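Local coordinates for protein phosphatidylinositide phosphatase SAC2 (Homo sapiens, PDB 4XUU) that dephosphorylates phosphatidylinositol 4-phosphate, probably in endocytic recycling, and is represented here by its homodimeric hSac2 domain, which has a pleckstrin-homology-like fold, at residues Trp30-Asp34 / Asp46-Leu51; Lys97-Met101 / Asp127-Leu132. The contacts are given in a common frame with arbitrary orientation. Numbering follows the deposited sequence.

Contact 1: Trp30-Asp34 / Asp46-Leu51; sequences WALID and DVDVLL
Two neighbouring antiparallel strands with extended backbones pair in register from Trp30 opposite Leu51 to Ile33 opposite Asp48; their short axes run at 137° and approach to 4.4 Å, a strongly twisted pair. Trp30 (chi1 m) opens a hydrogen-bonded pair, its N 2.9 Å from Leu51 O and its O 3.1 Å from Leu51 N, while ring atom CE3 lies 4.0 Å from Leu51 CD2. Ala31 faces Leu50 in a non-hydrogen-bonded pair, CA to CA 5.1 Å. Leu32 (m, t) repeats the two-bond pattern with Val49: Leu32 N to Val49 O 2.7 Å, Val49 N to Leu32 O 2.8 Å. Its CD1 touches Leu51 CD2 at 4.0 Å, so Trp30, Leu32, Val49 and Leu51 form one apolar face. Ile33 (m, t) turns to the other face, with CD1 3.4 Å from Asp46 OD2 and CA making a CA-H...O contact of 3.3 Å with Val47 O. Asp34 N reaches the same Val47 O at 2.9 Å. This is the meander pairing of the PH-like N-terminal sheet. Strands 57-63 and 110-119 flank the pair, helix 129-145 covers Trp30, Leu32 and Leu51 through Ile135, and Trp30 meets Trp30 of the second subunit, where the sheet continues across the dimer interface.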
ATOM      1  N   TRP A  30      14.931   7.552  10.903  1.00 29.85           N
ATOM      2  CA  TRP A  30      15.307   6.507   9.944  1.00 31.00           C
ATOM      3  C   TRP A  30      16.685   6.755   9.345  1.00 31.33           C
ATOM      4  O   TRP A  30      17.050   7.897   9.049  1.00 30.29           O
ATOM      5  CB  TRP A  30      14.271   6.411   8.812  1.00 30.41           C
ATOM      6  CG  TRP A  30      12.864   6.253   9.292  1.00 30.67           C
ATOM      7  CD1 TRP A  30      12.183   5.082   9.453  1.00 33.25           C
ATOM      8  CD2 TRP A  30      11.960   7.300   9.676  1.00 28.92           C
ATOM      9  NE1 TRP A  30      10.913   5.334   9.915  1.00 33.96           N
ATOM     10  CE2 TRP A  30      10.751   6.686  10.062  1.00 30.91           C
ATOM     11  CE3 TRP A  30      12.059   8.698   9.732  1.00 27.71           C
ATOM     12  CZ2 TRP A  30       9.646   7.418  10.501  1.00 31.80           C
ATOM     13  CZ3 TRP A  30      10.962   9.431  10.171  1.00 27.29           C
ATOM     14  CH2 TRP A  30       9.770   8.788  10.548  1.00 30.63           C
ATOM     15  N   ALA A  31      17.446   5.683   9.174  1.00 33.81           N
ATOM     16  CA  ALA A  31      18.713   5.737   8.462  1.00 35.51           C
ATOM     17  C   ALA A  31      18.429   5.588   6.979  1.00 35.91           C
ATOM     18  O   ALA A  31      17.741   4.652   6.569  1.00 36.77           O
ATOM     19  CB  ALA A  31      19.641   4.633   8.937  1.00 38.98           C
ATOM     20  N   LEU A  32      18.945   6.519   6.181  1.00 36.11           N
ATOM     21  CA  LEU A  32      18.725   6.507   4.736  1.00 37.59           C
ATOM     22  C   LEU A  32      19.999   6.826   3.951  1.00 40.98           C
ATOM     23  O   LEU A  32      21.070   7.030   4.529  1.00 42.35           O
ATOM     24  CB  LEU A  32      17.591   7.469   4.346  1.00 34.94           C
ATOM     25  CG  LEU A  32      16.195   7.272   4.963  1.00 32.98           C
ATOM     26  CD1 LEU A  32      15.332   8.499   4.745  1.00 30.37           C
ATOM     27  CD2 LEU A  32      15.494   6.023   4.431  1.00 33.78           C
ATOM     28  N   ILE A  33      19.869   6.847   2.628  1.00 43.37           N
ATOM     29  CA  ILE A  33      20.969   7.141   1.723  1.00 47.43           C
ATOM     30  C   ILE A  33      20.519   8.211   0.737  1.00 47.88           C
ATOM     31  O   ILE A  33      19.378   8.192   0.283  1.00 46.36           O
ATOM     32  CB  ILE A  33      21.427   5.862   0.971  1.00 51.53           C
ATOM     33  CG1 ILE A  33      22.001   4.839   1.958  1.00 53.07           C
ATOM     34  CG2 ILE A  33      22.460   6.186  -0.118  1.00 55.31           C
ATOM     35  CD1 ILE A  33      22.116   3.436   1.394  1.00 57.74           C
ATOM     36  N   ASP A  34      21.417   9.148   0.435  1.00 51.17           N
ATOM     37  CA  ASP A  34      21.199  10.176  -0.581  1.00 53.82           C
ATOM     38  C   ASP A  34      21.065   9.519  -1.952  1.00 57.94           C
ATOM     39  O   ASP A  34      21.921   8.738  -2.360  1.00 61.42           O
ATOM     40  CB  ASP A  34      22.365  11.171  -0.570  1.00 56.62           C
ATOM     41  CG  ASP A  34      22.158  12.357  -1.511  1.00 58.75           C
ATOM     42  OD1 ASP A  34      21.013  12.659  -1.902  1.00 57.40           O
ATOM     43  OD2 ASP A  34      23.164  13.011  -1.851  1.00 63.08           O
ATOM     44  N   ASP A  46      27.996   5.378  -1.103  1.00 81.78           N
ATOM     45  CA  ASP A  46      26.737   5.826  -0.500  1.00 74.64           C
ATOM     46  C   ASP A  46      26.940   6.954   0.499  1.00 70.63           C
ATOM     47  O   ASP A  46      27.788   6.859   1.391  1.00 71.25           O
ATOM     48  CB  ASP A  46      26.032   4.661   0.197  1.00 72.45           C
ATOM     49  CG  ASP A  46      25.617   3.559  -0.761  1.00 75.92           C
ATOM     50  OD1 ASP A  46      25.986   3.605  -1.955  1.00 80.65           O
ATOM     51  OD2 ASP A  46      24.913   2.631  -0.309  1.00 75.33           O
ATOM     52  N   VAL A  47      26.165   8.021   0.341  1.00 66.69           N
ATOM     53  CA  VAL A  47      26.123   9.084   1.339  1.00 62.55           C
ATOM     54  C   VAL A  47      25.015   8.763   2.340  1.00 56.86           C
ATOM     55  O   VAL A  47      23.840   8.718   1.978  1.00 54.51           O
ATOM     56  CB  VAL A  47      25.900  10.481   0.701  1.00 63.12           C
ATOM     57  CG1 VAL A  47      25.784  11.559   1.780  1.00 59.89           C
ATOM     58  CG2 VAL A  47      27.030  10.816  -0.271  1.00 68.62           C
ATOM     59  N   ASP A  48      25.406   8.519   3.589  1.00 54.96           N
ATOM     60  CA  ASP A  48      24.462   8.251   4.673  1.00 50.38           C
ATOM     61  C   ASP A  48      23.684   9.496   5.060  1.00 46.71           C
ATOM     62  O   ASP A  48      24.235  10.596   5.109  1.00 47.22           O
ATOM     63  CB  ASP A  48      25.179   7.697   5.907  1.00 51.31           C
ATOM     64  CG  ASP A  48      25.571   6.237   5.759  1.00 54.65           C
ATOM     65  OD1 ASP A  48      25.150   5.580   4.781  1.00 56.22           O
ATOM     66  OD2 ASP A  48      26.306   5.740   6.637  1.00 57.56           O
ATOM     67  N   VAL A  49      22.397   9.303   5.334  1.00 43.28           N
ATOM     68  CA  VAL A  49      21.494  10.383   5.726  1.00 40.28           C
ATOM     69  C   VAL A  49      20.664   9.973   6.939  1.00 37.82           C
ATOM     70  O   VAL A  49      20.125   8.860   6.990  1.00 37.53           O
ATOM     71  CB  VAL A  49      20.537  10.790   4.572  1.00 39.95           C
ATOM     72  CG1 VAL A  49      19.552  11.846   5.042  1.00 37.71           C
ATOM     73  CG2 VAL A  49      21.321  11.297   3.362  1.00 42.52           C
ATOM     74  N   LEU A  50      20.573  10.872   7.918  1.00 36.40           N
ATOM     75  CA  LEU A  50      19.694  10.662   9.057  1.00 34.39           C
ATOM     76  C   LEU A  50      18.470  11.573   8.948  1.00 32.63           C
ATOM     77  O   LEU A  50      18.600  12.786   8.777  1.00 32.66           O
ATOM     78  CB  LEU A  50      20.437  10.883  10.380  1.00 35.24           C
ATOM     79  CG  LEU A  50      19.622  10.672  11.666  1.00 34.82           C
ATOM     80  CD1 LEU A  50      19.305   9.190  11.924  1.00 35.16           C
ATOM     81  CD2 LEU A  50      20.320  11.281  12.869  1.00 36.19           C
ATOM     82  N   LEU A  51      17.286  10.972   9.034  1.00 31.37           N
ATOM     83  CA  LEU A  51      16.034  11.718   9.020  1.00 30.40           C
ATOM     84  C   LEU A  51      15.311  11.535  10.349  1.00 30.35           C
ATOM     85  O   LEU A  51      14.999  10.404  10.742  1.00 31.30           O
ATOM     86  CB  LEU A  51      15.141  11.270   7.856  1.00 30.21           C
ATOM     87  CG  LEU A  51      13.715  11.826   7.737  1.00 30.37           C
ATOM     88  CD1 LEU A  51      13.697  13.327   7.419  1.00 30.10           C
ATOM     89  CD2 LEU A  51      12.930  11.055   6.684  1.00 30.91           C
TER

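Contact 2: Lys97-Met101 / Asp127-Leu132; sequences KFSCM and DGKDTL
Segment 97-101 runs from a loop into the strand that starts at Ser99, and segment 127-132 turns into a helix whose first residue is Lys129. Closest CA pairs are Phe98 with Asp127 at 4.3 Å, Ser99 with Lys129 at 5.5 Å and Met101 with Leu132 at 6.3 Å, so the two segments diverge from the loop end onward. One hydrogen bond joins them, from Ser99 N to Asp127 O at 3.1 Å with a nearly straight N-H...O angle of 167°. Gly128 occupies the N-cap position with positive phi (74/11), and Asp127 (chi1 p) folds its carboxylate over this turn: OD1 accepts from Lys129 N at 3.1 Å, an Asx turn immediately before the helix. A weak bond from Leu132 N to Gly128 O, 3.3 Å, begins the helical pattern.

Ser99 (chi1 m) points toward the helix start, its OG 3.5 Å from Lys129 CB. Leu132 (m, t) covers the strand backbone with CD1, 3.5 Å from Ser99 O and 3.7 Å from Met101 N; the same methyl meets CB of selenomethionine Met101 at 4.0 Å. Cys100 points away from the helix, into a disulfide with Cys35.

The arrangement sets the first turn of the C-terminal helix of the PH-like fold against the start of an inner strand of the sheet. Strands 81-88 and 110-119 flank strand 99-107, and Met101 reaches along helix 129-145 to Ile135, Ala136 and Leu139, while Phe98 makes a cation-pi contact with Arg118.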
ATOM      1  N   LYS A  97      16.972   1.260 -10.875  1.00 85.94           N
ATOM      2  CA  LYS A  97      16.930   0.050 -10.058  1.00 85.64           C
ATOM      3  C   LYS A  97      15.891   0.179  -8.952  1.00 79.87           C
ATOM      4  O   LYS A  97      14.892  -0.544  -8.942  1.00 80.04           O
ATOM      5  CB  LYS A  97      18.311  -0.273  -9.463  1.00 87.55           C
ATOM      6  CG  LYS A  97      19.427  -0.505 -10.485  1.00 94.22           C
ATOM      7  CD  LYS A  97      20.281   0.748 -10.676  1.00 94.79           C
ATOM      8  CE  LYS A  97      21.435   0.513 -11.644  1.00101.96           C
ATOM      9  NZ  LYS A  97      20.981   0.312 -13.054  1.00106.57           N
ATOM     10  N   PHE A  98      16.128   1.118  -8.038  1.00 75.30           N
ATOM     11  CA  PHE A  98      15.318   1.281  -6.830  1.00 70.12           C
ATOM     12  C   PHE A  98      14.424   2.522  -6.860  1.00 66.19           C
ATOM     13  O   PHE A  98      14.563   3.387  -7.726  1.00 67.15           O
ATOM     14  CB  PHE A  98      16.229   1.329  -5.594  1.00 68.74           C
ATOM     15  CG  PHE A  98      17.567   1.976  -5.850  1.00 70.84           C
ATOM     16  CD1 PHE A  98      17.664   3.339  -6.110  1.00 69.58           C
ATOM     17  CD2 PHE A  98      18.730   1.214  -5.847  1.00 75.06           C
ATOM     18  CE1 PHE A  98      18.902   3.935  -6.354  1.00 72.00           C
ATOM     19  CE2 PHE A  98      19.971   1.803  -6.090  1.00 77.57           C
ATOM     20  CZ  PHE A  98      20.057   3.166  -6.347  1.00 75.69           C
ATOM     21  N   SER A  99      13.507   2.598  -5.901  1.00 62.16           N
ATOM     22  CA  SER A  99      12.643   3.761  -5.738  1.00 58.60           C
ATOM     23  C   SER A  99      13.327   4.796  -4.858  1.00 55.68           C
ATOM     24  O   SER A  99      14.149   4.454  -4.006  1.00 55.22           O
ATOM     25  CB  SER A  99      11.313   3.353  -5.102  1.00 56.62           C
ATOM     26  OG  SER A  99      10.745   2.243  -5.774  1.00 59.88           O
ATOM     27  N   CYS A 100      12.985   6.062  -5.069  1.00 53.99           N
ATOM     28  CA  CYS A 100      13.457   7.129  -4.199  1.00 51.62           C
ATOM     29  C   CYS A 100      12.317   8.022  -3.722  1.00 48.60           C
ATOM     30  O   CYS A 100      11.259   8.101  -4.352  1.00 48.85           O
ATOM     31  CB  CYS A 100      14.568   7.940  -4.872  1.00 53.78           C
ATOM     32  SG  CYS A 100      16.064   6.963  -5.147  1.00 59.13           S
HETATM   33  N   MSE A 101      12.553   8.679  -2.591  1.00 45.93           N
HETATM   34  CA  MSE A 101      11.585   9.546  -1.955  1.00 43.49           C
HETATM   35  C   MSE A 101      12.095  10.978  -1.999  1.00 42.93           C
HETATM   36  O   MSE A 101      13.197  11.273  -1.527  1.00 42.96           O
HETATM   37  CB  MSE A 101      11.383   9.110  -0.511  1.00 41.70           C
HETATM   38  CG  MSE A 101      10.290   9.853   0.213  1.00 41.78           C
HETATM   39 SE   MSE A 101      10.306   9.395   2.095  1.00 43.89          SE
HETATM   40  CE  MSE A 101       8.936  10.586   2.707  1.00 43.02           C
ATOM     41  N   ASP A 127      12.872  -3.013  -4.318  1.00 79.47           N
ATOM     42  CA  ASP A 127      13.021  -1.601  -4.678  1.00 75.58           C
ATOM     43  C   ASP A 127      12.948  -0.629  -3.492  1.00 70.07           C
ATOM     44  O   ASP A 127      13.249   0.558  -3.642  1.00 68.05           O
ATOM     45  CB  ASP A 127      12.058  -1.194  -5.810  1.00 76.03           C
ATOM     46  CG  ASP A 127      10.591  -1.389  -5.456  1.00 74.84           C
ATOM     47  OD1 ASP A 127      10.257  -1.558  -4.262  1.00 73.30           O
ATOM     48  OD2 ASP A 127       9.762  -1.368  -6.390  1.00 76.42           O
ATOM     49  N   GLY A 128      12.554  -1.140  -2.325  1.00 67.82           N
ATOM     50  CA  GLY A 128      12.502  -0.347  -1.092  1.00 62.59           C
ATOM     51  C   GLY A 128      11.357   0.647  -1.011  1.00 58.24           C
ATOM     52  O   GLY A 128      11.323   1.490  -0.115  1.00 55.63           O
ATOM     53  N   LYS A 129      10.412   0.533  -1.938  1.00 57.96           N
ATOM     54  CA  LYS A 129       9.298   1.469  -2.063  1.00 54.89           C
ATOM     55  C   LYS A 129       8.374   1.466  -0.836  1.00 52.48           C
ATOM     56  O   LYS A 129       7.908   2.528  -0.405  1.00 49.98           O
ATOM     57  CB  LYS A 129       8.514   1.159  -3.343  1.00 57.22           C
ATOM     58  CG  LYS A 129       7.388   2.114  -3.682  1.00 56.12           C
ATOM     59  CD  LYS A 129       6.480   1.459  -4.707  1.00 60.29           C
ATOM     60  CE  LYS A 129       5.172   2.211  -4.892  1.00 60.30           C
ATOM     61  NZ  LYS A 129       4.226   1.396  -5.721  1.00 63.73           N
ATOM     62  N   ASP A 130       8.126   0.279  -0.279  1.00 53.13           N
ATOM     63  CA  ASP A 130       7.270   0.125   0.900  1.00 51.62           C
ATOM     64  C   ASP A 130       7.816   0.862   2.135  1.00 48.55           C
ATOM     65  O   ASP A 130       7.053   1.493   2.875  1.00 46.87           O
ATOM     66  CB  ASP A 130       7.030  -1.358   1.204  1.00 54.77           C
ATOM     67  CG  ASP A 130       6.156  -2.045   0.152  1.00 58.39           C
ATOM     68  OD1 ASP A 130       5.478  -1.344  -0.634  1.00 58.47           O
ATOM     69  OD2 ASP A 130       6.137  -3.297   0.109  1.00 62.64           O
ATOM     70  N   THR A 131       9.132   0.778   2.338  1.00 47.71           N
ATOM     71  CA  THR A 131       9.825   1.484   3.414  1.00 45.27           C
ATOM     72  C   THR A 131       9.634   2.994   3.277  1.00 42.34           C
ATOM     73  O   THR A 131       9.400   3.688   4.261  1.00 40.88           O
ATOM     74  CB  THR A 131      11.344   1.152   3.422  1.00 46.47           C
ATOM     75  OG1 THR A 131      11.532  -0.248   3.640  1.00 49.53           O
ATOM     76  CG2 THR A 131      12.080   1.916   4.514  1.00 44.90           C
ATOM     77  N   LEU A 132       9.735   3.490   2.047  1.00 41.93           N
ATOM     78  CA  LEU A 132       9.588   4.912   1.767  1.00 39.76           C
ATOM     79  C   LEU A 132       8.130   5.369   1.879  1.00 38.94           C
ATOM     80  O   LEU A 132       7.861   6.489   2.319  1.00 37.59           O
ATOM     81  CB  LEU A 132      10.178   5.257   0.391  1.00 40.53           C
ATOM     82  CG  LEU A 132      11.656   4.920   0.120  1.00 41.58           C
ATOM     83  CD1 LEU A 132      12.025   5.238  -1.318  1.00 41.92           C
ATOM     84  CD2 LEU A 132      12.617   5.639   1.079  1.00 40.10           C
TER

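Following the chain, contact 1 closes first: segments 30-34 and 46-51, separated by 11 residues with no helix or strand, pair strand 26-34 with strand 48-54. Contact 2 opens later and spans 25 residues, including the rest of strand 99-107 and all of strand 110-119, before helix 129-145 returns to the strand start. The two are in series, neither nested nor crossed. Their centres lie 13 Å apart and their nearest atoms about 4 Å, without touching, yet both reach the same sheet and both involve helix 129-145. The Cys35-Cys100 disulfide spans them covalently, linking the residue just beyond 30-34 to 97-101, and Ile135 packs on Trp30, Leu32, Leu51 and Met101.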